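Local coordinates for protein Cyp101j2 (Sphingobium yanoikuyae, PDB 5KYO) that is a haem-containing cytochrome P450 monooxygenase that probably hydroxylates the monoterpene 1,8-cineole, at residues A[38-49]-A[74-85]. Sequence-based numbering, arbitrary orientation.
Sequences NVPADRVFDFDI and LMWTPHNGGHWV
N38 brings its amide ND2 to the edge of the W84 ring, while the hydrogen bonds of that nitrogen go to L333 O and D338 OD2. V39 lays its CG2 methyl over one face of the W76 indole, 3.5 Å from the centroid of the five-membered ring, a CH-pi contact only 6° off the ring normal. R43 then sends its CD and NH1 to L74 O, the NH1 bond being weak, and NH2 hydrogen-bonds to E330 O. R43 O accepts from W76 N at 2.7 Å, and F45 N returns a bond to W76 O, so V44 and W76 form a single backbone bridge. With CG between its backbone N and carbonyl carbon (chi1 83°), the F45 ring reaches the strand pair; M75 CB lies over one ring face, F47 CB of its own segment over the other, and V85 CG2 meets CZ at the edge. D46 OD1 takes a weak bond from H79 NE2. F47 O is gripped by T77 OG1 at 2.7 Å, in the carbonyl plane on a lone pair, and by a water that also joins I49 N, N80 ND2 and H83 NE2. As T77 OG1 also accepts from H79 N, a valine in its place would probably leave F47 O without its direct side-chain donor and H79 N without the acceptor that closes the ST turn. D48 OD1 receives N80 ND2 at 2.9 Å from above the carboxylate plane. The whole illustrates how an irregular N-terminal segment can edge a sheet: it runs beside strand 74-77, an outermost strand of the mixed sheet, which pairs with strand 83-86 in a beta-hairpin of the cytochrome P450 fold.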
loop_
_atom_site.group_PDB
_atom_site.type_symbol
_atom_site.label_atom_id
_atom_site.label_comp_id
_atom_site.label_asym_id
_atom_site.label_seq_id
_atom_site.Cartn_x
_atom_site.Cartn_y
_atom_site.Cartn_z
ATOM N N ASN A 38 -1.690 -31.698 5.037
ATOM C CA ASN A 38 -3.003 -31.100 4.861
ATOM C C ASN A 38 -3.104 -30.439 3.488
ATOM O O ASN A 38 -4.111 -29.815 3.155
ATOM C CB ASN A 38 -3.308 -30.096 5.973
ATOM C CG ASN A 38 -2.415 -28.879 5.927
ATOM O OD1 ASN A 38 -1.186 -28.983 5.856
ATOM N ND2 ASN A 38 -3.034 -27.704 5.965
ATOM N N VAL A 39 -2.063 -30.606 2.680
ATOM C CA VAL A 39 -2.042 -30.004 1.349
ATOM C C VAL A 39 -2.178 -31.052 0.247
ATOM O O VAL A 39 -1.213 -31.728 -0.075
ATOM C CB VAL A 39 -0.739 -29.199 1.120
ATOM C CG1 VAL A 39 -0.728 -28.571 -0.264
ATOM C CG2 VAL A 39 -0.572 -28.128 2.200
ATOM N N PRO A 40 -3.382 -31.200 -0.321
ATOM C CA PRO A 40 -3.491 -32.010 -1.542
ATOM C C PRO A 40 -2.543 -31.502 -2.625
ATOM O O PRO A 40 -2.438 -30.295 -2.828
ATOM C CB PRO A 40 -4.957 -31.831 -1.965
ATOM C CG PRO A 40 -5.438 -30.626 -1.211
ATOM C CD PRO A 40 -4.680 -30.643 0.083
ATOM N N ALA A 41 -1.853 -32.415 -3.301
ATOM C CA ALA A 41 -0.910 -32.035 -4.345
ATOM C C ALA A 41 -1.648 -31.454 -5.550
ATOM O O ALA A 41 -1.040 -30.876 -6.447
ATOM C CB ALA A 41 -0.065 -33.232 -4.754
ATOM N N ASP A 42 -2.967 -31.619 -5.556
ATOM C CA ASP A 42 -3.822 -31.034 -6.578
ATOM C C ASP A 42 -3.885 -29.508 -6.444
ATOM O O ASP A 42 -4.254 -28.810 -7.389
ATOM C CB ASP A 42 -5.229 -31.628 -6.485
ATOM C CG ASP A 42 -6.089 -31.289 -7.689
ATOM O OD1 ASP A 42 -5.524 -30.924 -8.743
ATOM O OD2 ASP A 42 -7.331 -31.406 -7.585
ATOM N N ARG A 43 -3.524 -28.991 -5.272
ATOM C CA ARG A 43 -3.576 -27.547 -5.037
ATOM C C ARG A 43 -2.198 -26.890 -4.997
ATOM O O ARG A 43 -2.070 -25.728 -4.617
ATOM C CB ARG A 43 -4.328 -27.255 -3.738
ATOM C CG ARG A 43 -5.718 -27.873 -3.719
ATOM C CD ARG A 43 -6.732 -26.948 -3.088
ATOM N NE ARG A 43 -8.043 -27.578 -2.956
ATOM C CZ ARG A 43 -9.125 -26.948 -2.520
ATOM N NH1 ARG A 43 -9.051 -25.669 -2.181
ATOM N NH2 ARG A 43 -10.282 -27.587 -2.428
ATOM N N VAL A 44 -1.174 -27.630 -5.408
ATOM C CA VAL A 44 0.199 -27.122 -5.449
ATOM C C VAL A 44 0.488 -26.273 -6.703
ATOM O O VAL A 44 0.111 -26.667 -7.814
ATOM C CB VAL A 44 1.194 -28.296 -5.377
ATOM C CG1 VAL A 44 2.621 -27.806 -5.529
ATOM C CG2 VAL A 44 1.016 -29.028 -4.065
ATOM N N PHE A 45 1.145 -25.120 -6.518
ATOM C CA PHE A 45 1.486 -24.218 -7.624
ATOM C C PHE A 45 2.723 -23.382 -7.272
ATOM O O PHE A 45 3.077 -23.256 -6.102
ATOM C CB PHE A 45 0.245 -23.375 -8.005
ATOM C CG PHE A 45 0.015 -22.148 -7.157
ATOM C CD1 PHE A 45 -0.203 -20.900 -7.742
ATOM C CD2 PHE A 45 0.041 -22.236 -5.776
ATOM C CE1 PHE A 45 -0.436 -19.795 -6.972
ATOM C CE2 PHE A 45 -0.185 -21.134 -5.011
ATOM C CZ PHE A 45 -0.418 -19.908 -5.600
ATOM N N ASP A 46 3.409 -22.885 -8.300
ATOM C CA ASP A 46 4.754 -22.319 -8.164
ATOM C C ASP A 46 4.714 -20.807 -8.031
ATOM O O ASP A 46 4.953 -20.071 -8.993
ATOM C CB ASP A 46 5.618 -22.754 -9.361
ATOM C CG ASP A 46 7.070 -22.281 -9.261
ATOM O OD1 ASP A 46 7.467 -21.748 -8.202
ATOM O OD2 ASP A 46 7.826 -22.464 -10.243
ATOM N N PHE A 47 4.434 -20.342 -6.816
ATOM C CA PHE A 47 4.150 -18.929 -6.603
ATOM C C PHE A 47 5.132 -18.303 -5.617
ATOM O O PHE A 47 5.270 -18.767 -4.483
ATOM C CB PHE A 47 2.726 -18.777 -6.113
ATOM C CG PHE A 47 2.277 -17.344 -5.995
ATOM C CD1 PHE A 47 1.875 -16.617 -7.122
ATOM C CD2 PHE A 47 2.277 -16.717 -4.760
ATOM C CE1 PHE A 47 1.492 -15.303 -7.008
ATOM C CE2 PHE A 47 1.889 -15.399 -4.625
ATOM C CZ PHE A 47 1.497 -14.687 -5.746
ATOM N N ASP A 48 5.851 -17.277 -6.066
ATOM C CA ASP A 48 6.737 -16.502 -5.183
ATOM C C ASP A 48 6.267 -15.037 -5.233
ATOM O O ASP A 48 6.335 -14.392 -6.279
ATOM C CB ASP A 48 8.218 -16.628 -5.605
ATOM C CG ASP A 48 9.190 -16.189 -4.513
ATOM O OD1 ASP A 48 8.737 -15.554 -3.546
ATOM O OD2 ASP A 48 10.406 -16.482 -4.616
ATOM N N ILE A 49 5.759 -14.540 -4.108
ATOM C CA ILE A 49 5.191 -13.182 -4.054
ATOM C C ILE A 49 6.306 -12.153 -4.178
ATOM O O ILE A 49 6.044 -10.972 -4.399
ATOM C CB ILE A 49 4.394 -12.963 -2.751
ATOM C CG1 ILE A 49 3.599 -11.641 -2.769
ATOM C CG2 ILE A 49 5.323 -13.005 -1.585
ATOM C CD1 ILE A 49 2.734 -11.420 -4.020
ATOM N N LEU A 74 -8.411 -21.766 -4.019
ATOM C CA LEU A 74 -7.406 -21.729 -2.968
ATOM C C LEU A 74 -6.288 -22.688 -3.309
ATOM O O LEU A 74 -6.483 -23.899 -3.291
ATOM C CB LEU A 74 -8.021 -22.081 -1.606
ATOM C CG LEU A 74 -7.143 -21.840 -0.370
ATOM C CD1 LEU A 74 -7.144 -20.369 0.015
ATOM C CD2 LEU A 74 -7.575 -22.687 0.824
ATOM N N MET A 75 -5.119 -22.148 -3.627
ATOM C CA MET A 75 -3.952 -22.971 -3.937
ATOM C C MET A 75 -2.904 -22.848 -2.833
ATOM O O MET A 75 -3.056 -22.045 -1.907
ATOM C CB MET A 75 -3.343 -22.570 -5.293
ATOM C CG MET A 75 -4.279 -22.748 -6.482
ATOM S SD MET A 75 -4.603 -24.497 -6.862
ATOM C CE MET A 75 -3.065 -24.922 -7.658
ATOM N N TRP A 76 -1.836 -23.636 -2.947
ATOM C CA TRP A 76 -0.782 -23.685 -1.938
ATOM C C TRP A 76 0.578 -23.714 -2.621
ATOM O O TRP A 76 0.771 -24.434 -3.604
ATOM C CB TRP A 76 -0.957 -24.912 -1.036
ATOM C CG TRP A 76 0.020 -25.017 0.097
ATOM C CD1 TRP A 76 -0.168 -24.593 1.384
ATOM C CD2 TRP A 76 1.330 -25.602 0.057
ATOM N NE1 TRP A 76 0.945 -24.864 2.137
ATOM C CE2 TRP A 76 1.879 -25.483 1.348
ATOM C CE3 TRP A 76 2.093 -26.206 -0.947
ATOM C CZ2 TRP A 76 3.156 -25.943 1.663
ATOM C CZ3 TRP A 76 3.363 -26.662 -0.636
ATOM C CH2 TRP A 76 3.880 -26.537 0.663
ATOM N N THR A 77 1.509 -22.916 -2.111
ATOM C CA THR A 77 2.840 -22.779 -2.703
ATOM C C THR A 77 3.901 -23.158 -1.676
ATOM O O THR A 77 3.796 -22.793 -0.506
ATOM C CB THR A 77 3.100 -21.326 -3.222
ATOM O OG1 THR A 77 4.462 -21.181 -3.666
ATOM C CG2 THR A 77 2.813 -20.300 -2.126
ATOM N N PRO A 78 4.932 -23.899 -2.111
ATOM C CA PRO A 78 6.030 -24.274 -1.210
ATOM C C PRO A 78 6.959 -23.111 -0.858
ATOM O O PRO A 78 7.755 -23.235 0.070
ATOM C CB PRO A 78 6.793 -25.333 -2.013
ATOM C CG PRO A 78 6.527 -24.972 -3.442
ATOM C CD PRO A 78 5.096 -24.490 -3.454
ATOM N N HIS A 79 6.869 -22.008 -1.597
ATOM C CA HIS A 79 7.763 -20.870 -1.386
ATOM C C HIS A 79 7.409 -20.101 -0.109
ATOM O O HIS A 79 6.261 -20.136 0.337
ATOM C CB HIS A 79 7.717 -19.930 -2.592
ATOM C CG HIS A 79 8.317 -20.512 -3.834
ATOM N ND1 HIS A 79 9.587 -20.190 -4.271
ATOM C CD2 HIS A 79 7.830 -21.408 -4.723
ATOM C CE1 HIS A 79 9.851 -20.863 -5.378
ATOM N NE2 HIS A 79 8.801 -21.608 -5.673
ATOM N N ASN A 80 8.401 -19.430 0.476
ATOM C CA ASN A 80 8.172 -18.528 1.612
ATOM C C ASN A 80 7.465 -19.216 2.787
ATOM O O ASN A 80 6.380 -18.818 3.177
ATOM C CB ASN A 80 7.364 -17.302 1.131
ATOM C CG ASN A 80 8.111 -16.490 0.087
ATOM O OD1 ASN A 80 9.306 -16.224 0.235
ATOM N ND2 ASN A 80 7.424 -16.126 -0.997
ATOM N N GLY A 81 8.068 -20.277 3.321
ATOM C CA GLY A 81 7.488 -21.015 4.433
ATOM C C GLY A 81 6.373 -21.995 4.077
ATOM O O GLY A 81 6.007 -22.857 4.882
ATOM N N GLY A 82 5.831 -21.873 2.869
ATOM C CA GLY A 82 4.671 -22.654 2.473
ATOM C C GLY A 82 3.391 -21.971 2.919
ATOM O O GLY A 82 3.192 -21.748 4.117
ATOM N N HIS A 83 2.523 -21.622 1.973
ATOM C CA HIS A 83 1.302 -20.914 2.348
ATOM C C HIS A 83 0.208 -20.983 1.298
ATOM O O HIS A 83 0.478 -21.158 0.112
ATOM C CB HIS A 83 1.619 -19.442 2.678
ATOM C CG HIS A 83 2.124 -18.645 1.514
ATOM N ND1 HIS A 83 1.283 -17.953 0.670
ATOM C CD2 HIS A 83 3.382 -18.417 1.061
ATOM C CE1 HIS A 83 1.998 -17.331 -0.252
ATOM N NE2 HIS A 83 3.275 -17.598 -0.037
ATOM N N TRP A 84 -1.034 -20.863 1.754
ATOM C CA TRP A 84 -2.177 -20.853 0.857
ATOM C C TRP A 84 -2.360 -19.478 0.224
ATOM O O TRP A 84 -1.973 -18.457 0.805
ATOM C CB TRP A 84 -3.462 -21.248 1.587
ATOM C CG TRP A 84 -3.391 -22.522 2.359
ATOM C CD1 TRP A 84 -3.067 -22.666 3.683
ATOM C CD2 TRP A 84 -3.683 -23.837 1.872
ATOM N NE1 TRP A 84 -3.132 -23.989 4.043
ATOM C CE2 TRP A 84 -3.510 -24.730 2.951
ATOM C CE3 TRP A 84 -4.077 -24.347 0.628
ATOM C CZ2 TRP A 84 -3.705 -26.110 2.819
ATOM C CZ3 TRP A 84 -4.272 -25.719 0.498
ATOM C CH2 TRP A 84 -4.086 -26.582 1.588
ATOM N N VAL A 85 -2.959 -19.458 -0.964
ATOM C CA VAL A 85 -3.237 -18.205 -1.661
ATOM C C VAL A 85 -4.678 -18.177 -2.175
ATOM O O VAL A 85 -5.098 -19.058 -2.937
ATOM C CB VAL A 85 -2.273 -17.971 -2.851
ATOM C CG1 VAL A 85 -2.494 -16.572 -3.443
ATOM C CG2 VAL A 85 -0.818 -18.146 -2.440
HETATM O O HOH W 1 -10.850 -23.825 -3.269
HETATM O O HOH W 2 4.894 -16.943 -2.408
HETATM O O HOH W 3 11.236 -15.896 -2.170
#